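Side-chain contacts in putative xanthine dehydrogenase YAGS fad-binding subunit (Escherichia coli, PDB 5G5G), which probably oxidises aldehydes in the periplasm as the molybdenum-bearing subunit of a three-chain aldehyde oxidase whose cofactor is a pterin cytosine dinucleotide: residues V591-H596 with V602-M607; M632-A637 with D666-E671. One frame throughout, in Å; residues are numbered along the deposited sequence.

In the fold
Contacts 1 and 2 meet on one mixed sheet, their centres about 9 Å apart. Contact 1 is the hairpin of strands 584-596 and 602-612; contact 2 lays helix 619-638, the next helix in the chain, against the approach to strand 669-674, which runs parallel beside 602-612. M607 joins the two, its N 2.9 Å from K669 O and its O 2.9 Å from E671 N. V604 touches both M634 and P668 of contact 2. On the helix, M632 touches R350, which lines the pocket of the dioxothiomolybdenum ion. The side chain of I667 lies about 11 Å from a bound Fe2/S2 cluster, and that of R603 about 12 Å from FAD.

Contact 1 (V591-H596 with V602-M607); sequences VEVGVH and VRVRRM
E592 O accepts two consecutive amides, R605 N at 2.8 Å and R606 N at 3.3 Å, both from the same face of its carbonyl plane. This is a classic beta bulge in an antiparallel hairpin, and it sets two arginines against one glutamate. The E592 chain stands extended, CG anti to the backbone N (chi1 177°), and raises its carboxylate between them. R605 NE forms a salt bridge on the anti lone pair of OE2 at 2.8 Å, the two flat groups only 29° apart. A second salt bridge, R606 NH2 to OE1 at 2.9 Å, completes the network; it is almost straight but meets its oxygen out of the carboxylate plane, the groups turned 80° apart. H433 NE2 also bonds OE1 and a water donates to OE2, so each oxygen is gripped twice; D426 and the carbonyl of F412 hold the far ends of R605 and R606. With an alanine at E592 the two arginines would probably lose their shared counter-charge and, though still held by D426 and F412, turn more freely. Past the bulge G594 N lies 2.7 Å from R603 O, and R605 crosses the backbone there, CD 3.5 Å from G594 N, before its bend at chi3 turns NE to the carboxylate. On the other face the V591 and V604 side chains cross at about a right angle, CG1 to CG1 3.9 Å, and V593, V595, V602 and M607 line the same side. Helices 698-710 and 619-638 pack against this valine-rich face, and strands 429-441 and 669-674 flank the hairpin within the sheet.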
loop_
_atom_site.group_PDB
_atom_site.type_symbol
_atom_site.label_atom_id
_atom_site.label_comp_id
_atom_site.label_asym_id
_atom_site.label_seq_id
_atom_site.Cartn_x
_atom_site.Cartn_y
_atom_site.Cartn_z
ATOM N N VAL C 591 -4.101 -17.502 -13.704
ATOM C CA VAL C 591 -4.747 -17.286 -12.417
ATOM C C VAL C 591 -5.968 -18.159 -12.240
ATOM O O VAL C 591 -6.744 -18.365 -13.193
ATOM C CB VAL C 591 -5.227 -15.807 -12.289
ATOM C CG1 VAL C 591 -6.023 -15.619 -11.020
ATOM C CG2 VAL C 591 -4.044 -14.864 -12.381
ATOM N N GLU C 592 -6.135 -18.670 -11.026
ATOM C CA GLU C 592 -7.365 -19.320 -10.623
ATOM C C GLU C 592 -8.021 -18.454 -9.562
ATOM O O GLU C 592 -7.328 -18.034 -8.583
ATOM C CB GLU C 592 -7.081 -20.753 -10.118
ATOM C CG GLU C 592 -8.311 -21.502 -9.608
ATOM C CD GLU C 592 -7.957 -22.860 -9.016
ATOM O OE1 GLU C 592 -7.409 -23.709 -9.709
ATOM O OE2 GLU C 592 -8.276 -23.097 -7.847
ATOM N N VAL C 593 -9.307 -18.131 -9.741
ATOM C CA VAL C 593 -10.024 -17.330 -8.763
ATOM C C VAL C 593 -11.234 -18.053 -8.246
ATOM O O VAL C 593 -11.757 -18.982 -8.913
ATOM C CB VAL C 593 -10.570 -16.005 -9.313
ATOM C CG1 VAL C 593 -9.425 -15.181 -9.759
ATOM C CG2 VAL C 593 -11.565 -16.249 -10.459
ATOM N N GLY C 594 -11.717 -17.611 -7.081
ATOM C CA GLY C 594 -12.997 -18.068 -6.594
ATOM C C GLY C 594 -13.893 -16.830 -6.515
ATOM O O GLY C 594 -13.424 -15.751 -6.129
ATOM N N VAL C 595 -15.159 -16.996 -6.880
ATOM C CA VAL C 595 -16.136 -15.911 -6.745
ATOM C C VAL C 595 -17.264 -16.481 -5.893
ATOM O O VAL C 595 -17.849 -17.527 -6.218
ATOM C CB VAL C 595 -16.662 -15.388 -8.089
ATOM C CG1 VAL C 595 -17.747 -14.310 -7.871
ATOM C CG2 VAL C 595 -15.511 -14.836 -8.958
ATOM N N HIS C 596 -17.548 -15.812 -4.793
ATOM C CA HIS C 596 -18.588 -16.338 -3.917
ATOM C C HIS C 596 -19.951 -16.279 -4.607
ATOM O O HIS C 596 -20.404 -15.212 -5.076
ATOM C CB HIS C 596 -18.594 -15.627 -2.553
ATOM C CG HIS C 596 -19.303 -16.409 -1.500
ATOM N ND1 HIS C 596 -20.664 -16.479 -1.432
ATOM C CD2 HIS C 596 -18.835 -17.170 -0.483
ATOM C CE1 HIS C 596 -21.026 -17.266 -0.436
ATOM N NE2 HIS C 596 -19.927 -17.688 0.168
ATOM N N VAL C 602 -14.549 -11.718 -4.459
ATOM C CA VAL C 602 -13.543 -12.331 -5.311
ATOM C C VAL C 602 -12.285 -12.624 -4.505
ATOM O O VAL C 602 -11.733 -11.734 -3.840
ATOM C CB VAL C 602 -13.193 -11.463 -6.525
ATOM C CG1 VAL C 602 -12.323 -12.247 -7.471
ATOM C CG2 VAL C 602 -14.433 -10.985 -7.238
ATOM N N ARG C 603 -11.801 -13.857 -4.613
ATOM C CA ARG C 603 -10.633 -14.285 -3.827
ATOM C C ARG C 603 -9.741 -15.093 -4.786
ATOM O O ARG C 603 -10.204 -16.032 -5.478
ATOM C CB ARG C 603 -11.052 -15.136 -2.608
ATOM C CG ARG C 603 -11.933 -14.392 -1.607
ATOM C CD ARG C 603 -11.199 -13.373 -0.767
ATOM N NE ARG C 603 -12.148 -12.728 0.128
ATOM C CZ ARG C 603 -12.705 -11.520 -0.032
ATOM N NH1 ARG C 603 -12.406 -10.723 -1.047
ATOM N NH2 ARG C 603 -13.553 -11.069 0.887
ATOM N N VAL C 604 -8.491 -14.707 -4.857
ATOM C CA VAL C 604 -7.571 -15.402 -5.726
ATOM C C VAL C 604 -7.083 -16.677 -5.077
ATOM O O VAL C 604 -6.647 -16.666 -3.930
ATOM C CB VAL C 604 -6.398 -14.518 -6.119
ATOM C CG1 VAL C 604 -5.500 -15.192 -7.181
ATOM C CG2 VAL C 604 -6.932 -13.192 -6.655
ATOM N N ARG C 605 -7.096 -17.769 -5.836
ATOM C CA ARG C 605 -6.720 -19.086 -5.352
ATOM C C ARG C 605 -5.324 -19.567 -5.691
ATOM O O ARG C 605 -4.730 -20.267 -4.871
ATOM C CB ARG C 605 -7.713 -20.121 -5.824
ATOM C CG ARG C 605 -9.076 -19.910 -5.165
ATOM C CD ARG C 605 -10.205 -20.537 -5.960
ATOM N NE ARG C 605 -10.116 -22.003 -6.013
ATOM C CZ ARG C 605 -10.761 -22.855 -5.207
ATOM N NH1 ARG C 605 -11.561 -22.427 -4.263
ATOM N NH2 ARG C 605 -10.623 -24.158 -5.399
ATOM N N ARG C 606 -4.802 -19.183 -6.861
ATOM C CA ARG C 606 -3.506 -19.602 -7.329
ATOM C C ARG C 606 -3.080 -18.638 -8.425
ATOM O O ARG C 606 -3.916 -18.239 -9.254
ATOM C CB ARG C 606 -3.648 -21.014 -7.878
ATOM C CG ARG C 606 -2.367 -21.700 -8.222
ATOM C CD ARG C 606 -2.662 -23.201 -8.398
ATOM N NE ARG C 606 -3.849 -23.548 -9.210
ATOM C CZ ARG C 606 -3.826 -24.115 -10.429
ATOM N NH1 ARG C 606 -2.697 -24.379 -11.049
ATOM N NH2 ARG C 606 -4.938 -24.437 -11.048
ATOM N N MET C 607 -1.796 -18.251 -8.405
ATOM C CA MET C 607 -1.211 -17.449 -9.489
ATOM C C MET C 607 0.115 -18.017 -9.935
ATOM O O MET C 607 0.915 -18.423 -9.096
ATOM C CB MET C 607 -1.022 -15.995 -9.035
ATOM C CG MET C 607 -2.271 -15.348 -8.496
ATOM S SD MET C 607 -1.896 -13.671 -7.905
ATOM C CE MET C 607 -1.667 -12.817 -9.436
HETATM O O HOH W 1 -5.924 -24.301 -6.740
#

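Contact 2 (M632-A637 with D666-E671); sequences MGMGAA and DIPKQE
D666 is where the second segment first meets M634, in a helix-to-loop contact at the edge of a mixed sheet: helix 619-638 lies on the valine face of that sheet, and the loop runs into strand 669-674, an outer strand within this chain. M634 has two conformers; the one described here leaves the helix with CG anti to the backbone N (chi1 -163°) and bends at its last torsion, which brings both SD and CE up to the loop. SD lies 3.5 Å from D666 O and 4.0 Å from D666 CB, the two side chains crossing at a slant. The D666 carboxylate is engaged elsewhere: OD2 accepts from V663 N, and OD1 from a backbone amide of a neighbouring protein chain. At I667 only the end of the side chain comes near, CD1 standing 4.3 Å from M634 CE; the side chain also touches T631 of helix 619-638 and an aromatic side chain of another protein chain. P668 follows, and the methionine methyl butts against the CD corner of the proline ring, so the M634 side chain bridges helix and loop. Farther along, Q670 lies in the strand; its side chain points toward the helix, packs on I627 and M630, and bonds T631 OG1 through NE2.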
loop_
_atom_site.group_PDB
_atom_site.type_symbol
_atom_site.label_atom_id
_atom_site.label_comp_id
_atom_site.label_asym_id
_atom_site.label_seq_id
_atom_site.Cartn_x
_atom_site.Cartn_y
_atom_site.Cartn_z
ATOM N N MET C 632 0.524 -6.506 -6.505
ATOM C CA MET C 632 0.060 -5.180 -6.906
ATOM C C MET C 632 -0.980 -5.260 -8.046
ATOM O O MET C 632 -1.947 -4.484 -8.082
ATOM C CB MET C 632 1.279 -4.338 -7.292
ATOM C CG MET C 632 0.983 -2.901 -7.508
ATOM S SD MET C 632 2.569 -1.982 -7.571
ATOM C CE MET C 632 3.009 -1.831 -5.876
ATOM N N GLY C 633 -0.831 -6.250 -8.913
ATOM C CA GLY C 633 -1.827 -6.527 -9.932
ATOM C C GLY C 633 -3.140 -7.059 -9.383
ATOM O O GLY C 633 -4.222 -6.797 -9.942
ATOM N N MET C 634 -3.066 -7.871 -8.345
ATOM C CA MET C 634 -4.285 -8.281 -7.626
ATOM C C MET C 634 -5.002 -7.029 -7.112
ATOM O O MET C 634 -6.242 -6.936 -7.197
ATOM C CB MET C 634 -3.991 -9.235 -6.478
ATOM C CG MET C 634 -5.230 -9.982 -5.995
ATOM S SD MET C 634 -5.054 -10.821 -4.425
ATOM C CE MET C 634 -3.697 -11.919 -4.779
ATOM N N GLY C 635 -4.235 -6.093 -6.557
ATOM C CA GLY C 635 -4.820 -4.827 -6.083
ATOM C C GLY C 635 -5.602 -4.092 -7.171
ATOM O O GLY C 635 -6.785 -3.718 -7.016
ATOM N N ALA C 636 -4.911 -3.896 -8.270
ATOM C CA ALA C 636 -5.449 -3.224 -9.418
ATOM C C ALA C 636 -6.667 -3.907 -9.960
ATOM O O ALA C 636 -7.618 -3.228 -10.398
ATOM C CB ALA C 636 -4.380 -3.062 -10.503
ATOM N N ALA C 637 -6.683 -5.236 -9.919
ATOM C CA ALA C 637 -7.791 -5.967 -10.484
ATOM C C ALA C 637 -9.040 -5.916 -9.592
ATOM O O ALA C 637 -10.172 -5.921 -10.136
ATOM C CB ALA C 637 -7.426 -7.423 -10.770
ATOM N N ASP C 666 -5.404 -11.946 1.577
ATOM C CA ASP C 666 -5.719 -11.947 0.153
ATOM C C ASP C 666 -4.787 -12.853 -0.694
ATOM O O ASP C 666 -5.119 -13.135 -1.840
ATOM C CB ASP C 666 -5.562 -10.523 -0.419
ATOM C CG ASP C 666 -6.620 -9.567 0.077
ATOM O OD1 ASP C 666 -7.824 -9.961 0.059
ATOM O OD2 ASP C 666 -6.245 -8.424 0.506
ATOM N N ILE C 667 -3.643 -13.275 -0.155
ATOM C CA ILE C 667 -2.566 -13.754 -0.992
ATOM C C ILE C 667 -2.633 -15.249 -1.140
ATOM O O ILE C 667 -2.597 -15.943 -0.152
ATOM C CB ILE C 667 -1.168 -13.383 -0.434
ATOM C CG1 ILE C 667 -1.109 -11.892 -0.090
ATOM C CG2 ILE C 667 -0.078 -13.759 -1.471
ATOM C CD1 ILE C 667 -1.478 -10.980 -1.239
ATOM N N PRO C 668 -2.691 -15.750 -2.387
ATOM C CA PRO C 668 -2.726 -17.163 -2.697
ATOM C C PRO C 668 -1.318 -17.682 -2.848
ATOM O O PRO C 668 -0.309 -16.945 -2.657
ATOM C CB PRO C 668 -3.414 -17.196 -4.039
ATOM C CG PRO C 668 -2.905 -15.995 -4.703
ATOM C CD PRO C 668 -2.731 -14.948 -3.612
ATOM N N LYS C 669 -1.272 -18.970 -3.194
ATOM C CA LYS C 669 -0.054 -19.550 -3.698
ATOM C C LYS C 669 0.372 -18.720 -4.910
ATOM O O LYS C 669 -0.442 -18.494 -5.804
ATOM C CB LYS C 669 -0.352 -20.996 -4.079
ATOM C CG LYS C 669 0.723 -21.790 -4.781
ATOM C CD LYS C 669 0.111 -23.172 -5.096
ATOM C CE LYS C 669 0.221 -23.561 -6.541
ATOM N NZ LYS C 669 1.646 -23.916 -6.738
ATOM N N GLN C 670 1.622 -18.266 -4.910
ATOM C CA GLN C 670 2.208 -17.502 -6.048
ATOM C C GLN C 670 3.502 -18.178 -6.546
ATOM O O GLN C 670 4.496 -18.257 -5.808
ATOM C CB GLN C 670 2.489 -16.079 -5.652
ATOM C CG GLN C 670 1.242 -15.288 -5.310
ATOM C CD GLN C 670 1.566 -13.893 -4.751
ATOM O OE1 GLN C 670 2.545 -13.686 -3.997
ATOM N NE2 GLN C 670 0.733 -12.949 -5.094
ATOM N N GLU C 671 3.476 -18.656 -7.784
ATOM C CA GLU C 671 4.629 -19.339 -8.402
ATOM C C GLU C 671 5.181 -18.514 -9.550
ATOM O O GLU C 671 4.450 -17.836 -10.246
ATOM C CB GLU C 671 4.258 -20.716 -8.899
ATOM C CG GLU C 671 3.824 -21.652 -7.776
ATOM C CD GLU C 671 4.973 -22.013 -6.825
ATOM O OE1 GLU C 671 6.146 -22.112 -7.310
ATOM O OE2 GLU C 671 4.697 -22.164 -5.585
#